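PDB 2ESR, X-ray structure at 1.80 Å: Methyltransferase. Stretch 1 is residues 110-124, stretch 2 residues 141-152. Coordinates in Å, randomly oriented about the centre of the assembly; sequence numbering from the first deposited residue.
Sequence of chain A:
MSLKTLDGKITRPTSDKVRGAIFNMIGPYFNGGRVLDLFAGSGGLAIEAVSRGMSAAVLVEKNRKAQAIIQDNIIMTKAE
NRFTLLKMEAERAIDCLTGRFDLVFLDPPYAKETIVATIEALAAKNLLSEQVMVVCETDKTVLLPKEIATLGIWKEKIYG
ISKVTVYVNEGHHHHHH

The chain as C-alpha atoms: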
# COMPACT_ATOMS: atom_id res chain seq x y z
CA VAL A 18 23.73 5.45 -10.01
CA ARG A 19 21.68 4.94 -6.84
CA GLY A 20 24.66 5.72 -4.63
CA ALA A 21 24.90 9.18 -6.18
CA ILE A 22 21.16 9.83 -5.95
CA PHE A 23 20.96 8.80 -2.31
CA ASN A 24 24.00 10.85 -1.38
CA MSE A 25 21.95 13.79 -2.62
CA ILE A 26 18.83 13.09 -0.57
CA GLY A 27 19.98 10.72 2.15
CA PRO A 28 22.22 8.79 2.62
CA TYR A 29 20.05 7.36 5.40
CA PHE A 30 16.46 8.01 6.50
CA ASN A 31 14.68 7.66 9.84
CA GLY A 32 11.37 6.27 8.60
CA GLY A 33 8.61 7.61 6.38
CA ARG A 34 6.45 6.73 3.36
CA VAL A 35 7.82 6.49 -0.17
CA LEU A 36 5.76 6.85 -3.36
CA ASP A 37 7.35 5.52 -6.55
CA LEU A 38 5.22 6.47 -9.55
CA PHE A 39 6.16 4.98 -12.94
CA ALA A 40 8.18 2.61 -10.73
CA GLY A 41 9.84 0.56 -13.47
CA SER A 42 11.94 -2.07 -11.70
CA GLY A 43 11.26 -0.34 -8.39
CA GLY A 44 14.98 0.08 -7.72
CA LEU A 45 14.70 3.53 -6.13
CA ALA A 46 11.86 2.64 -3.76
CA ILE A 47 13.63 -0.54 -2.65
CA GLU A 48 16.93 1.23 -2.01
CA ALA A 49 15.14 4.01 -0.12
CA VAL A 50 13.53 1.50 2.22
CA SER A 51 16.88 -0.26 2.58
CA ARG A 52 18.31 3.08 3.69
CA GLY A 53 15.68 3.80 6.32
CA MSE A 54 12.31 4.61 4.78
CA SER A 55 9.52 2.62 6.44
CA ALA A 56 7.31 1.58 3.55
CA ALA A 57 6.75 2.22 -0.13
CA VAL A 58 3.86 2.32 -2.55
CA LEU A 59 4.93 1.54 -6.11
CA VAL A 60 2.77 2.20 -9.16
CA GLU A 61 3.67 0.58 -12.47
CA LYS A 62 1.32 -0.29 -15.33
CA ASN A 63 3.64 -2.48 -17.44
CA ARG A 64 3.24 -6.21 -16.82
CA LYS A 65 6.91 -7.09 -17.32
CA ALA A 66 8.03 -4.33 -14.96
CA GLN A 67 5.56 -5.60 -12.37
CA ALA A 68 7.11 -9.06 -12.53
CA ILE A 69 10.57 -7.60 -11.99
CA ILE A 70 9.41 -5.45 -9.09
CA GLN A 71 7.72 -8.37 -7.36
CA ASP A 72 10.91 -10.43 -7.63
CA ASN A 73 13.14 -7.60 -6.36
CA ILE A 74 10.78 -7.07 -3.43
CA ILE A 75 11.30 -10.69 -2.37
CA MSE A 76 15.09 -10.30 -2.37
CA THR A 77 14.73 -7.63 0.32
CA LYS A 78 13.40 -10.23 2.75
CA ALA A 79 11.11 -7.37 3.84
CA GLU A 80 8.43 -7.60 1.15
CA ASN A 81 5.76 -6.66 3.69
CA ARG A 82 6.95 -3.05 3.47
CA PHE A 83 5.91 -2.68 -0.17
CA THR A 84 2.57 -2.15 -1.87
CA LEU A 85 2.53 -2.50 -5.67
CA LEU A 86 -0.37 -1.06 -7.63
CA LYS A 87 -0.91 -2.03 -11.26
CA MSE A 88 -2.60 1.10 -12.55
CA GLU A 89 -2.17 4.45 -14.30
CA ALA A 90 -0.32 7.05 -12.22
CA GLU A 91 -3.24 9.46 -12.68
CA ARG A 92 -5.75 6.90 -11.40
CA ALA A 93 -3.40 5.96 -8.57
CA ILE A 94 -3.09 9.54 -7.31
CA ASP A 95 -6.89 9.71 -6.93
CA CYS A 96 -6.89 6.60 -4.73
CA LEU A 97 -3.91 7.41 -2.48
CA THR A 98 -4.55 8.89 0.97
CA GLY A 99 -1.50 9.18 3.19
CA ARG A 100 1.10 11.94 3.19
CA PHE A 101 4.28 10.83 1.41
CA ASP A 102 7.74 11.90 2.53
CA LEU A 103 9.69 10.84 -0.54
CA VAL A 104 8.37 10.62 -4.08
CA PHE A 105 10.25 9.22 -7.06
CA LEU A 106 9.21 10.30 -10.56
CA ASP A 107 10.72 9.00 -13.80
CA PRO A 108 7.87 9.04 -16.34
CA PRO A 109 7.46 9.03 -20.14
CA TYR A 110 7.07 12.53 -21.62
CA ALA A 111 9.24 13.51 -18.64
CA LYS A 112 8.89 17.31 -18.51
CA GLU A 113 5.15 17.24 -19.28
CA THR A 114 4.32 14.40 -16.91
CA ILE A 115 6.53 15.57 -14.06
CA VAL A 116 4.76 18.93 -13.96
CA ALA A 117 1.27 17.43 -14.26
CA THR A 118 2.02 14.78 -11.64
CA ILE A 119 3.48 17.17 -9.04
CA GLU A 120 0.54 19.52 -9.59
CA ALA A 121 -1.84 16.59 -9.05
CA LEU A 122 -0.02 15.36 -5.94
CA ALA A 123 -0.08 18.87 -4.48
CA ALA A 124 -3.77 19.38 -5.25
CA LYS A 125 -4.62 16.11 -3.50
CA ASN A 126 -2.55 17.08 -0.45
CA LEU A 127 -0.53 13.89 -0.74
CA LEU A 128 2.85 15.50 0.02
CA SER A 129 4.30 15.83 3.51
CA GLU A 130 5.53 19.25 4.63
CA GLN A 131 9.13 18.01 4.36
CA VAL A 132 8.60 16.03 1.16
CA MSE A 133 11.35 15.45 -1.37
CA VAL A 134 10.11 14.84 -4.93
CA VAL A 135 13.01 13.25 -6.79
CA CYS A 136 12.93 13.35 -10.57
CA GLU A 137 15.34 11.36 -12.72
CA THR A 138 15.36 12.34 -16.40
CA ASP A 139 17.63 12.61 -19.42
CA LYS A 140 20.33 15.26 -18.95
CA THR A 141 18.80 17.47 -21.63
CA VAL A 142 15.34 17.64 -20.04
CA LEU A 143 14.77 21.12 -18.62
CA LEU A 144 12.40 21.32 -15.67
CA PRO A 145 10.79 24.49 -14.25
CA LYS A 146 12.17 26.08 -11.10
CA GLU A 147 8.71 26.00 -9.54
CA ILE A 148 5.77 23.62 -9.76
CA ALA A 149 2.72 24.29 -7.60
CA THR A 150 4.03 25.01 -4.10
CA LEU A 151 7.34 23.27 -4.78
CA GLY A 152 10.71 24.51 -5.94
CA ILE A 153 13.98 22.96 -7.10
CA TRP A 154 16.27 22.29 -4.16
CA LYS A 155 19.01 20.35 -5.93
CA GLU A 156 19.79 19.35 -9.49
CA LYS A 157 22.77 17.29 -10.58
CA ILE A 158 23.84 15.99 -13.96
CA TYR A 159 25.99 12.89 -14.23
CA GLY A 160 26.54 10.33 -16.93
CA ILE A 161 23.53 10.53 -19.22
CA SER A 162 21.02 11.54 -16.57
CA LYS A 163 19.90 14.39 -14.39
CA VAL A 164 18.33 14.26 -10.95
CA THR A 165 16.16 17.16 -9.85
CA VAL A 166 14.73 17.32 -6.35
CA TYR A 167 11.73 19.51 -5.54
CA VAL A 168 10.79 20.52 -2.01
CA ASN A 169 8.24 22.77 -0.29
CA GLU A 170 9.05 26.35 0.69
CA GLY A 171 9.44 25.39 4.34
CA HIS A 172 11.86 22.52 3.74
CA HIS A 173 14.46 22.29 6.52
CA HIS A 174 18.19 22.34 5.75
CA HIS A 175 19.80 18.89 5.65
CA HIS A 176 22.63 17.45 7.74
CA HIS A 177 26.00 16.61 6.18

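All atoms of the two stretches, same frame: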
# COMPACT_ATOMS: atom_id res chain seq x y z
N TYR A 110 7.39 11.12 -21.41
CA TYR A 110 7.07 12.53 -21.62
C TYR A 110 7.45 13.23 -20.32
O TYR A 110 6.66 13.97 -19.74
CB TYR A 110 5.57 12.72 -21.90
CG TYR A 110 5.10 11.98 -23.13
CD1 TYR A 110 4.57 10.69 -23.04
CD2 TYR A 110 5.22 12.55 -24.40
CE1 TYR A 110 4.17 9.99 -24.17
CE2 TYR A 110 4.83 11.86 -25.54
CZ TYR A 110 4.30 10.58 -25.42
OH TYR A 110 3.92 9.89 -26.55
N ALA A 111 8.68 12.98 -19.89
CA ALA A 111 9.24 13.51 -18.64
C ALA A 111 8.80 14.90 -18.20
O ALA A 111 8.07 15.03 -17.22
CB ALA A 111 10.76 13.43 -18.69
N LYS A 112 9.25 15.94 -18.90
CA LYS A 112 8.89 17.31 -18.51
C LYS A 112 7.39 17.50 -18.33
O LYS A 112 6.94 18.01 -17.30
CB LYS A 112 9.41 18.30 -19.55
CG LYS A 112 9.15 19.76 -19.19
CD LYS A 112 9.73 20.70 -20.24
CE LYS A 112 9.46 22.15 -19.90
NZ LYS A 112 8.00 22.46 -19.91
N GLU A 113 6.61 17.09 -19.33
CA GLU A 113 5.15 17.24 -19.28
C GLU A 113 4.53 16.50 -18.10
O GLU A 113 3.72 17.05 -17.35
CB GLU A 113 4.50 16.70 -20.55
CG GLU A 113 4.89 17.38 -21.84
CD GLU A 113 4.36 18.79 -21.95
OE1 GLU A 113 3.40 19.14 -21.23
OE2 GLU A 113 4.91 19.55 -22.78
N THR A 114 4.90 15.23 -17.96
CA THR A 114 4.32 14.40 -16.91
C THR A 114 4.79 14.77 -15.51
O THR A 114 4.02 14.67 -14.55
CB THR A 114 4.62 12.93 -17.18
OG1 THR A 114 4.19 12.60 -18.50
CG2 THR A 114 3.89 12.05 -16.18
N ILE A 115 6.04 15.18 -15.38
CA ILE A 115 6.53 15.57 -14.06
C ILE A 115 5.73 16.75 -13.54
O ILE A 115 5.27 16.75 -12.41
CB ILE A 115 8.03 15.90 -14.11
CG1 ILE A 115 8.82 14.60 -14.25
CG2 ILE A 115 8.45 16.69 -12.87
CD1 ILE A 115 10.31 14.80 -14.38
N VAL A 116 5.53 17.76 -14.39
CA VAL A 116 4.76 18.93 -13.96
C VAL A 116 3.31 18.55 -13.62
O VAL A 116 2.80 18.91 -12.55
CB VAL A 116 4.77 20.02 -15.06
CG1 VAL A 116 3.86 21.17 -14.67
CG2 VAL A 116 6.20 20.53 -15.26
N ALA A 117 2.66 17.82 -14.50
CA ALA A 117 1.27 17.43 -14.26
C ALA A 117 1.15 16.58 -13.00
O ALA A 117 0.21 16.75 -12.23
CB ALA A 117 0.73 16.66 -15.46
N THR A 118 2.09 15.67 -12.80
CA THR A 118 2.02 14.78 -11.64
C THR A 118 2.24 15.52 -10.32
O THR A 118 1.52 15.28 -9.36
CB THR A 118 3.03 13.62 -11.77
OG1 THR A 118 2.72 12.88 -12.96
CG2 THR A 118 2.94 12.68 -10.57
N ILE A 119 3.22 16.42 -10.27
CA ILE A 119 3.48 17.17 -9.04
C ILE A 119 2.29 18.08 -8.75
O ILE A 119 1.89 18.24 -7.59
CB ILE A 119 4.79 17.97 -9.15
CG1 ILE A 119 5.96 16.99 -9.24
CG2 ILE A 119 4.95 18.89 -7.95
CD1 ILE A 119 7.32 17.63 -9.40
N GLU A 120 1.71 18.67 -9.79
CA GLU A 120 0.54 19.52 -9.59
C GLU A 120 -0.60 18.68 -9.01
O GLU A 120 -1.31 19.12 -8.10
CB GLU A 120 0.09 20.14 -10.91
CG GLU A 120 1.01 21.23 -11.43
CD GLU A 120 0.82 22.55 -10.70
OE1 GLU A 120 1.56 23.51 -11.01
OE2 GLU A 120 -0.07 22.63 -9.82
N ALA A 121 -0.77 17.47 -9.53
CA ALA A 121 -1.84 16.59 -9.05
C ALA A 121 -1.60 16.15 -7.62
O ALA A 121 -2.53 16.14 -6.81
CB ALA A 121 -1.97 15.37 -9.96
N LEU A 122 -0.36 15.79 -7.30
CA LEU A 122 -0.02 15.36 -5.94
C LEU A 122 -0.26 16.49 -4.95
O LEU A 122 -0.77 16.26 -3.84
CB LEU A 122 1.44 14.93 -5.87
CG LEU A 122 1.81 13.61 -6.54
CD1 LEU A 122 3.32 13.49 -6.63
CD2 LEU A 122 1.21 12.43 -5.75
N ALA A 123 0.10 17.71 -5.34
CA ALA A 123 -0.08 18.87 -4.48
C ALA A 123 -1.55 19.19 -4.26
O ALA A 123 -1.97 19.52 -3.15
CB ALA A 123 0.63 20.08 -5.09
N ALA A 124 -2.34 19.09 -5.33
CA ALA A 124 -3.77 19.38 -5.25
C ALA A 124 -4.51 18.38 -4.36
O ALA A 124 -5.52 18.73 -3.75
CB ALA A 124 -4.38 19.38 -6.65
N THR A 141 19.30 16.35 -20.86
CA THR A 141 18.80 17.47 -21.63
C THR A 141 17.43 18.01 -21.22
O THR A 141 17.09 19.14 -21.55
CB THR A 141 18.75 17.12 -23.13
OG1 THR A 141 17.93 15.96 -23.31
CG2 THR A 141 20.15 16.83 -23.65
N VAL A 142 16.66 17.21 -20.49
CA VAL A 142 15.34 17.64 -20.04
C VAL A 142 15.45 18.84 -19.10
O VAL A 142 16.15 18.79 -18.10
CB VAL A 142 14.58 16.51 -19.31
CG1 VAL A 142 13.29 17.04 -18.72
CG2 VAL A 142 14.28 15.38 -20.27
N LEU A 143 14.76 19.92 -19.44
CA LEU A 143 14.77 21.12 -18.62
C LEU A 143 13.47 21.20 -17.83
O LEU A 143 12.39 21.20 -18.41
CB LEU A 143 14.95 22.36 -19.49
CG LEU A 143 16.27 22.40 -20.26
CD1 LEU A 143 16.31 23.63 -21.15
CD2 LEU A 143 17.44 22.41 -19.28
N LEU A 144 13.58 21.24 -16.51
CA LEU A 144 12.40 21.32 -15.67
C LEU A 144 12.27 22.72 -15.08
O LEU A 144 13.26 23.41 -14.86
CB LEU A 144 12.49 20.28 -14.55
CG LEU A 144 12.57 18.81 -15.00
CD1 LEU A 144 12.75 17.93 -13.77
CD2 LEU A 144 11.31 18.42 -15.76
N PRO A 145 11.03 23.15 -14.81
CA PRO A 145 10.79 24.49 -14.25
C PRO A 145 11.26 24.63 -12.81
O PRO A 145 11.23 23.68 -12.03
CB PRO A 145 9.29 24.65 -14.41
CG PRO A 145 8.79 23.27 -14.16
CD PRO A 145 9.76 22.41 -14.94
N LYS A 146 11.70 25.83 -12.45
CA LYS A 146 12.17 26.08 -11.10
C LYS A 146 11.08 25.89 -10.06
O LYS A 146 11.35 25.52 -8.92
CB LYS A 146 12.76 27.48 -10.97
CG LYS A 146 14.16 27.60 -11.56
CD LYS A 146 14.83 28.89 -11.12
CE LYS A 146 16.28 28.94 -11.60
NZ LYS A 146 16.95 30.21 -11.18
N GLU A 147 9.84 26.16 -10.46
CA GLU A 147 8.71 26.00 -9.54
C GLU A 147 7.55 25.24 -10.16
O GLU A 147 7.23 25.40 -11.34
CB GLU A 147 8.21 27.37 -9.07
CG GLU A 147 9.15 28.08 -8.11
CD GLU A 147 8.65 29.46 -7.71
OE1 GLU A 147 9.31 30.12 -6.88
OE2 GLU A 147 7.60 29.90 -8.24
N ILE A 148 6.93 24.40 -9.35
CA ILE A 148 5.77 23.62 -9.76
C ILE A 148 4.85 23.64 -8.55
O ILE A 148 5.22 23.15 -7.49
CB ILE A 148 6.13 22.15 -10.07
CG1 ILE A 148 7.13 22.09 -11.22
CG2 ILE A 148 4.87 21.37 -10.41
CD1 ILE A 148 7.67 20.68 -11.49
N ALA A 149 3.66 24.20 -8.71
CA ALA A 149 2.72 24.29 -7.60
C ALA A 149 3.43 25.00 -6.45
O ALA A 149 4.03 26.05 -6.64
CB ALA A 149 2.27 22.89 -7.18
N THR A 150 3.39 24.41 -5.26
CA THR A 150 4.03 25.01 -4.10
C THR A 150 5.48 24.55 -3.93
O THR A 150 6.14 24.92 -2.96
CB THR A 150 3.28 24.66 -2.82
OG1 THR A 150 3.31 23.24 -2.62
CG2 THR A 150 1.83 25.11 -2.92
N LEU A 151 5.98 23.77 -4.88
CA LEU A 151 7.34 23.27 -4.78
C LEU A 151 8.36 24.02 -5.62
O LEU A 151 8.02 24.71 -6.58
CB LEU A 151 7.38 21.78 -5.13
CG LEU A 151 6.59 20.83 -4.23
CD1 LEU A 151 5.11 20.90 -4.58
CD2 LEU A 151 7.11 19.41 -4.43
N GLY A 152 9.62 23.87 -5.23
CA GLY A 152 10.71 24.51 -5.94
C GLY A 152 11.93 23.61 -5.99
O GLY A 152 12.10 22.75 -5.12

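The first stretch is mostly α-helix, running through to A124, carried by i to i+4 hydrogen bonds such as I115 N to A111 O (2.7 Å) and A123 N to I119 O (2.9 Å). The second stretch runs alongside it as an extended segment that ends in a tight hairpin. There I148 to L151 make a type II' turn, closed by paired backbone hydrogen bonds, I148 N to L151 O (3.0 Å) and L151 N to I148 O (2.8 Å). A149 occupies the first corner with phi/psi of 55/-129°. The two chains advance in the same direction: the CA atoms of K112 and L144 lie 6.0 Å apart, those of V116 and I148 6.4 Å, and those of E120 and A149 5.6 Å.

The contact is mainly apolar and buries 587 Å², both sides summed. I148 contributes the most, with 89 Å² covered by the helix. Its CA-to-CB bond points toward the helix, and its branched side chain meets residues from successive turns: CG2 lies 3.5 Å from I119 CG2, while CD1 lies 4.0 Å from V116 CG2 and 4.3 Å from I115 CG2. I115 and I119, both m,t rotamers and both directed toward the second stretch, are one helical turn apart and so present neighbouring surfaces. I119 CG2 also touches L151 CD1 at 3.9 Å, so this one methyl packs against residues at both ends of the turn.

Toward the start of the helix the contact continues through L144, V142 and P145. L144 leaves its backbone sideways, but its end comes nearer, placing CD2 4.0 Å from I115 CD1 and 3.8 Å from K112 CA. V142 CG2 approaches A111 CB at 4.3 Å, and P145 CG rests against V116 CG2 at 3.9 Å. The extended side chain of K112 adds its aliphatic portion to this edge, with CD 3.3 Å from L143 O. Its exposed position lets the methylene groups pack while the charged amine, beyond them, remains at the surface.

At the turn, small residues allow close approach: A123 CB and A149 CB are 3.9 Å apart. E120 supplies the single hydrogen bond across the stretches, a weak one from A149 N to E120 OE1 (3.2 Å, with an N-H...O angle of 121°). With chi1 and chi2 both m, its side chain folds so that the carboxylate comes nearer the turn, and OE2 lies 3.5 Å from A149 CB. The glutamate thus meets a backbone amide at the exposed margin, beside the buried isoleucines that make up much of the contact.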